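Local structure of malonyl CoA reductase (malonate semialdehyde-forming) (Sulfolobus tokodaii, 2EP5) at residues E259-K262 with K263-N267; V300-S304 with G305-T309. The protein probably catalyses the NADPH-dependent reduction of malonyl-CoA to malonate semialdehyde, and belongs to the aspartate-semialdehyde dehydrogenase family. One frame throughout, in Å; residues are numbered along the deposited sequence.

How the contacts relate
Both contacts are local and belong to the dimerisation domain. The centres of contacts 1 and 2 are about 18 Å apart and their nearest atoms about 7 Å, without touching. They share strand 285-287, the loop before it and strand 308-316, which contact 2 enters and on whose Ile313 Lys262 and Leu265 rest. Leu265 packs on Ile285 and Val287, whereas Ala302, Glu303 and Ala307 meet Ile286. Gln283 is touched by Lys266 and gives its backbone N-H to Glu303. Contact 2 is nearer the predicted catalytic residues, with about 8 Å between the side chains of Val300 and His244 and about 11 Å between those of Met306 and Cys151; contact 1 is away from both.

Contact 1. Residues E259-K262 with K263-N267; sequences EEIK and KTLKN
Glu259 to Lys263, Glu260 to Thr264, Ile261 to Leu265 and Lys262 to Lys266 are joined by four successive i to i+4 backbone hydrogen bonds of helix 258-266, with N-H...O angles between 156° and 162°. The Glu260 carbonyl is gripped twice: Thr264 N lies 2.7 Å from Glu260 O, and the hydroxyl OG1 of Thr264 donates to the same Glu260 O at 2.8 Å, coming from above the carbonyl plane. The threonine reaches back because OG1 sits beside its own backbone N (chi1 -59°). A valine here would probably cost Glu260 O its second, side-chain donor, with the backbone N-H left to hold it. The Glu260 chain bends at chi2 and brings OE1 over the Lys263 chain, 3.3 Å from Lys263 CD; Lys263 NZ makes a salt bridge to Glu260 OE1 at 3.4 Å, its hydrogen bond weak. A second i to i+3 ion pair starts one residue earlier, where the extended Lys262 chain carries NZ to the syn side of Glu259 OE2, 3.3 Å away. The buried face is apolar. Ile261 and Leu265 lie side by side, Ile261 CG2 4.1 Å from Leu265 CD1, and Leu265 packs on Ile285, Val287 and Ile313 of the mixed sheet. The chemistry is that of an amphipathic helix, with Leu265 against the sheet, Ile261 against Ile256 of the preceding loop, and glutamate-lysine pairs on its more exposed flanks.

Contact 2. Residues V300-S304 with G305-T309; sequences VNAES and GMAVT
Glu303 lays its side chain along the methyl group of Ala307, with Glu303 CB 3.9 Å and Glu303 OE2 3.5 Å from Ala307 CB. Its CG stands beside the backbone N (chi1 -60°) and the chain runs on extended, which keeps its whole length, carboxylate included, against that methyl; OE1 takes the backbone N-H of Gln283 and, weakly, that of Lys282. Ala302 joins from the neighbouring position, its CB 4.2 Å from Ala307 CB and 4.1 Å from Thr309 OG1, and the two alanines and Glu303 all rest on Ile286 of strand 285-287. The backbone that sets up this packing is two overlapping turns close to type I', a short left-handed stretch leading into strand 308-316 of the mixed sheet: Glu303, Ser304 and Gly305 all have positive phi. The first turn is closed by Gly305 N to Ala302 O at 2.8 Å, the second by Met306 N to Glu303 O at 3.2 Å. Ala302 O also receives weak bonds from Met306 N and Ala307 N. At Gly305 (phi 90°, psi 15°) a beta carbon would collide with the carbonyl oxygen of Ser304, which explains the glycine. Beyond the turns the Met306 side chain packs on Val330, while the backbone O of Met306 accepts from Arg331 NH1.

Contact 1. Residues E259-K262 with K263-N267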
ATOM      1  N   GLU A 259     -24.406 -10.094 -27.124  1.00 32.86           N
ATOM      2  CA  GLU A 259     -24.899 -11.208 -26.329  1.00 33.90           C
ATOM      3  C   GLU A 259     -24.342 -12.557 -26.778  1.00 33.97           C
ATOM      4  O   GLU A 259     -24.079 -13.430 -25.950  1.00 34.31           O
ATOM      5  CB  GLU A 259     -26.434 -11.245 -26.348  1.00 35.32           C
ATOM      6  CG  GLU A 259     -27.110 -10.042 -25.683  1.00 38.19           C
ATOM      7  CD  GLU A 259     -26.700  -9.852 -24.223  1.00 41.69           C
ATOM      8  OE1 GLU A 259     -26.922 -10.776 -23.408  1.00 42.25           O
ATOM      9  OE2 GLU A 259     -26.154  -8.777 -23.889  1.00 42.34           O
ATOM     10  N   GLU A 260     -24.168 -12.740 -28.081  1.00 35.18           N
ATOM     11  CA  GLU A 260     -23.626 -14.002 -28.573  1.00 35.88           C
ATOM     12  C   GLU A 260     -22.184 -14.141 -28.086  1.00 33.92           C
ATOM     13  O   GLU A 260     -21.733 -15.237 -27.752  1.00 32.35           O
ATOM     14  CB  GLU A 260     -23.667 -14.057 -30.102  1.00 39.00           C
ATOM     15  CG  GLU A 260     -23.207 -15.399 -30.672  1.00 44.95           C
ATOM     16  CD  GLU A 260     -24.207 -16.528 -30.422  1.00 49.28           C
ATOM     17  OE1 GLU A 260     -24.736 -16.633 -29.293  1.00 51.29           O
ATOM     18  OE2 GLU A 260     -24.459 -17.321 -31.358  1.00 51.48           O
ATOM     19  N   ILE A 261     -21.469 -13.019 -28.044  1.00 32.99           N
ATOM     20  CA  ILE A 261     -20.088 -13.000 -27.580  1.00 33.25           C
ATOM     21  C   ILE A 261     -20.009 -13.438 -26.112  1.00 32.43           C
ATOM     22  O   ILE A 261     -19.189 -14.281 -25.751  1.00 30.58           O
ATOM     23  CB  ILE A 261     -19.464 -11.585 -27.754  1.00 33.56           C
ATOM     24  CG1 ILE A 261     -19.104 -11.368 -29.228  1.00 32.80           C
ATOM     25  CG2 ILE A 261     -18.232 -11.422 -26.865  1.00 32.03           C
ATOM     26  CD1 ILE A 261     -18.503 -10.018 -29.518  1.00 32.82           C
ATOM     27  N   LYS A 262     -20.866 -12.867 -25.270  1.00 32.17           N
ATOM     28  CA  LYS A 262     -20.877 -13.235 -23.860  1.00 33.74           C
ATOM     29  C   LYS A 262     -21.160 -14.731 -23.748  1.00 32.49           C
ATOM     30  O   LYS A 262     -20.544 -15.440 -22.950  1.00 30.54           O
ATOM     31  CB  LYS A 262     -21.955 -12.448 -23.106  1.00 34.90           C
ATOM     32  CG  LYS A 262     -21.678 -10.959 -22.978  1.00 38.42           C
ATOM     33  CD  LYS A 262     -22.837 -10.255 -22.292  1.00 39.55           C
ATOM     34  CE  LYS A 262     -22.610  -8.760 -22.194  1.00 42.46           C
ATOM     35  NZ  LYS A 262     -23.836  -8.046 -21.711  1.00 44.48           N
ATOM     36  N   LYS A 263     -22.097 -15.201 -24.562  1.00 31.43           N
ATOM     37  CA  LYS A 263     -22.460 -16.608 -24.564  1.00 33.09           C
ATOM     38  C   LYS A 263     -21.284 -17.486 -25.002  1.00 31.69           C
ATOM     39  O   LYS A 263     -20.990 -18.502 -24.372  1.00 31.80           O
ATOM     40  CB  LYS A 263     -23.652 -16.839 -25.497  1.00 35.23           C
ATOM     41  CG  LYS A 263     -24.124 -18.289 -25.563  1.00 40.14           C
ATOM     42  CD  LYS A 263     -25.172 -18.509 -26.666  1.00 43.17           C
ATOM     43  CE  LYS A 263     -26.445 -17.701 -26.423  1.00 44.20           C
ATOM     44  NZ  LYS A 263     -27.421 -17.854 -27.547  1.00 44.24           N
ATOM     45  N   THR A 264     -20.611 -17.085 -26.075  1.00 29.91           N
ATOM     46  CA  THR A 264     -19.481 -17.846 -26.602  1.00 28.79           C
ATOM     47  C   THR A 264     -18.351 -17.988 -25.582  1.00 28.50           C
ATOM     48  O   THR A 264     -17.763 -19.061 -25.445  1.00 27.36           O
ATOM     49  CB  THR A 264     -18.921 -17.188 -27.900  1.00 30.01           C
ATOM     50  OG1 THR A 264     -19.957 -17.120 -28.891  1.00 27.16           O
ATOM     51  CG2 THR A 264     -17.757 -17.999 -28.456  1.00 25.86           C
ATOM     52  N   LEU A 265     -18.059 -16.910 -24.864  1.00 27.95           N
ATOM     53  CA  LEU A 265     -16.995 -16.923 -23.863  1.00 27.19           C
ATOM     54  C   LEU A 265     -17.336 -17.775 -22.641  1.00 28.29           C
ATOM     55  O   LEU A 265     -16.486 -18.510 -22.142  1.00 27.89           O
ATOM     56  CB  LEU A 265     -16.680 -15.497 -23.403  1.00 26.60           C
ATOM     57  CG  LEU A 265     -16.237 -14.469 -24.447  1.00 26.22           C
ATOM     58  CD1 LEU A 265     -16.150 -13.106 -23.789  1.00 27.32           C
ATOM     59  CD2 LEU A 265     -14.894 -14.863 -25.045  1.00 26.37           C
ATOM     60  N   LYS A 266     -18.572 -17.671 -22.157  1.00 29.42           N
ATOM     61  CA  LYS A 266     -18.986 -18.429 -20.981  1.00 31.89           C
ATOM     62  C   LYS A 266     -19.131 -19.918 -21.276  1.00 31.70           C
ATOM     63  O   LYS A 266     -19.009 -20.751 -20.383  1.00 31.28           O
ATOM     64  CB  LYS A 266     -20.311 -17.881 -20.427  1.00 34.78           C
ATOM     65  CG  LYS A 266     -21.515 -18.113 -21.320  1.00 39.04           C
ATOM     66  CD  LYS A 266     -22.773 -17.452 -20.766  1.00 42.65           C
ATOM     67  CE  LYS A 266     -23.305 -18.154 -19.516  1.00 45.20           C
ATOM     68  NZ  LYS A 266     -22.412 -18.029 -18.327  1.00 46.78           N
ATOM     69  N   ASN A 267     -19.387 -20.244 -22.535  1.00 31.56           N
ATOM     70  CA  ASN A 267     -19.544 -21.632 -22.950  1.00 31.84           C
ATOM     71  C   ASN A 267     -18.270 -22.206 -23.550  1.00 31.77           C
ATOM     72  O   ASN A 267     -18.269 -23.344 -24.017  1.00 33.29           O
ATOM     73  CB  ASN A 267     -20.664 -21.753 -23.984  1.00 32.15           C
ATOM     74  CG  ASN A 267     -22.042 -21.640 -23.371  1.00 34.07           C
ATOM     75  OD1 ASN A 267     -23.028 -21.480 -24.087  1.00 34.84           O
ATOM     76  ND2 ASN A 267     -22.121 -21.733 -22.040  1.00 33.53           N
TER

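Contact 2. Residues V300-S304 with G305-T309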
ATOM      1  N   VAL A 300      -9.187 -13.195  -8.771  1.00 23.93           N
ATOM      2  CA  VAL A 300      -7.894 -13.797  -9.082  1.00 24.16           C
ATOM      3  C   VAL A 300      -7.813 -15.304  -8.834  1.00 24.77           C
ATOM      4  O   VAL A 300      -7.171 -16.025  -9.594  1.00 25.93           O
ATOM      5  CB  VAL A 300      -6.750 -13.114  -8.294  1.00 23.46           C
ATOM      6  CG1 VAL A 300      -6.755 -13.570  -6.845  1.00 23.22           C
ATOM      7  CG2 VAL A 300      -5.416 -13.424  -8.952  1.00 25.65           C
ATOM      8  N   ASN A 301      -8.467 -15.781  -7.782  1.00 24.92           N
ATOM      9  CA  ASN A 301      -8.422 -17.200  -7.439  1.00 25.78           C
ATOM     10  C   ASN A 301      -9.428 -18.107  -8.147  1.00 24.43           C
ATOM     11  O   ASN A 301      -9.461 -19.308  -7.890  1.00 24.07           O
ATOM     12  CB  ASN A 301      -8.570 -17.370  -5.923  1.00 28.28           C
ATOM     13  CG  ASN A 301      -7.427 -16.743  -5.152  1.00 31.47           C
ATOM     14  OD1 ASN A 301      -6.260 -17.041  -5.401  1.00 35.77           O
ATOM     15  ND2 ASN A 301      -7.754 -15.868  -4.206  1.00 35.10           N
ATOM     16  N   ALA A 302     -10.239 -17.542  -9.036  1.00 23.43           N
ATOM     17  CA  ALA A 302     -11.242 -18.317  -9.762  1.00 21.77           C
ATOM     18  C   ALA A 302     -10.729 -19.687 -10.197  1.00 22.21           C
ATOM     19  O   ALA A 302      -9.726 -19.793 -10.904  1.00 20.77           O
ATOM     20  CB  ALA A 302     -11.725 -17.534 -10.974  1.00 22.46           C
ATOM     21  N   GLU A 303     -11.435 -20.729  -9.766  1.00 22.56           N
ATOM     22  CA  GLU A 303     -11.087 -22.111 -10.082  1.00 23.91           C
ATOM     23  C   GLU A 303      -9.602 -22.410  -9.900  1.00 23.82           C
ATOM     24  O   GLU A 303      -8.927 -22.892 -10.805  1.00 23.54           O
ATOM     25  CB  GLU A 303     -11.542 -22.450 -11.505  1.00 25.02           C
ATOM     26  CG  GLU A 303     -13.045 -22.296 -11.674  1.00 28.87           C
ATOM     27  CD  GLU A 303     -13.548 -22.717 -13.038  1.00 30.90           C
ATOM     28  OE1 GLU A 303     -13.355 -23.895 -13.405  1.00 32.32           O
ATOM     29  OE2 GLU A 303     -14.150 -21.868 -13.736  1.00 33.02           O
ATOM     30  N   SER A 304      -9.105 -22.110  -8.707  1.00 25.06           N
ATOM     31  CA  SER A 304      -7.716 -22.347  -8.361  1.00 27.47           C
ATOM     32  C   SER A 304      -6.735 -21.485  -9.144  1.00 27.32           C
ATOM     33  O   SER A 304      -5.526 -21.715  -9.090  1.00 27.94           O
ATOM     34  CB  SER A 304      -7.379 -23.822  -8.560  1.00 29.14           C
ATOM     35  OG  SER A 304      -8.319 -24.621  -7.867  1.00 33.06           O
ATOM     36  N   GLY A 305      -7.252 -20.490  -9.856  1.00 26.16           N
ATOM     37  CA  GLY A 305      -6.384 -19.616 -10.624  1.00 25.35           C
ATOM     38  C   GLY A 305      -6.145 -20.088 -12.048  1.00 24.93           C
ATOM     39  O   GLY A 305      -5.227 -19.610 -12.718  1.00 24.26           O
ATOM     40  N   MET A 306      -6.963 -21.029 -12.509  1.00 23.27           N
ATOM     41  CA  MET A 306      -6.836 -21.551 -13.865  1.00 24.47           C
ATOM     42  C   MET A 306      -7.870 -20.936 -14.796  1.00 24.65           C
ATOM     43  O   MET A 306      -7.784 -21.078 -16.013  1.00 25.94           O
ATOM     44  CB  MET A 306      -6.980 -23.076 -13.878  1.00 23.20           C
ATOM     45  CG  MET A 306      -5.694 -23.801 -13.538  1.00 23.49           C
ATOM     46  SD  MET A 306      -4.347 -23.213 -14.585  1.00 22.73           S
ATOM     47  CE  MET A 306      -4.701 -24.081 -16.105  1.00 20.15           C
ATOM     48  N   ALA A 307      -8.845 -20.250 -14.220  1.00 24.27           N
ATOM     49  CA  ALA A 307      -9.884 -19.620 -15.010  1.00 25.22           C
ATOM     50  C   ALA A 307      -9.648 -18.112 -15.068  1.00 24.55           C
ATOM     51  O   ALA A 307      -9.194 -17.509 -14.098  1.00 25.72           O
ATOM     52  CB  ALA A 307     -11.262 -19.923 -14.401  1.00 25.04           C
ATOM     53  N   VAL A 308      -9.931 -17.511 -16.215  1.00 22.45           N
ATOM     54  CA  VAL A 308      -9.778 -16.068 -16.360  1.00 21.48           C
ATOM     55  C   VAL A 308     -11.172 -15.462 -16.237  1.00 21.35           C
ATOM     56  O   VAL A 308     -12.167 -16.095 -16.600  1.00 22.14           O
ATOM     57  CB  VAL A 308      -9.192 -15.681 -17.731  1.00 20.54           C
ATOM     58  CG1 VAL A 308      -7.812 -16.291 -17.896  1.00 16.37           C
ATOM     59  CG2 VAL A 308     -10.134 -16.130 -18.838  1.00 17.50           C
ATOM     60  N   THR A 309     -11.250 -14.246 -15.719  1.00 19.67           N
ATOM     61  CA  THR A 309     -12.541 -13.603 -15.560  1.00 19.24           C
ATOM     62  C   THR A 309     -12.638 -12.398 -16.484  1.00 19.81           C
ATOM     63  O   THR A 309     -11.761 -11.534 -16.478  1.00 18.97           O
ATOM     64  CB  THR A 309     -12.748 -13.150 -14.111  1.00 19.35           C
ATOM     65  OG1 THR A 309     -12.538 -14.265 -13.232  1.00 19.68           O
ATOM     66  CG2 THR A 309     -14.155 -12.610 -13.919  1.00 16.49           C
TER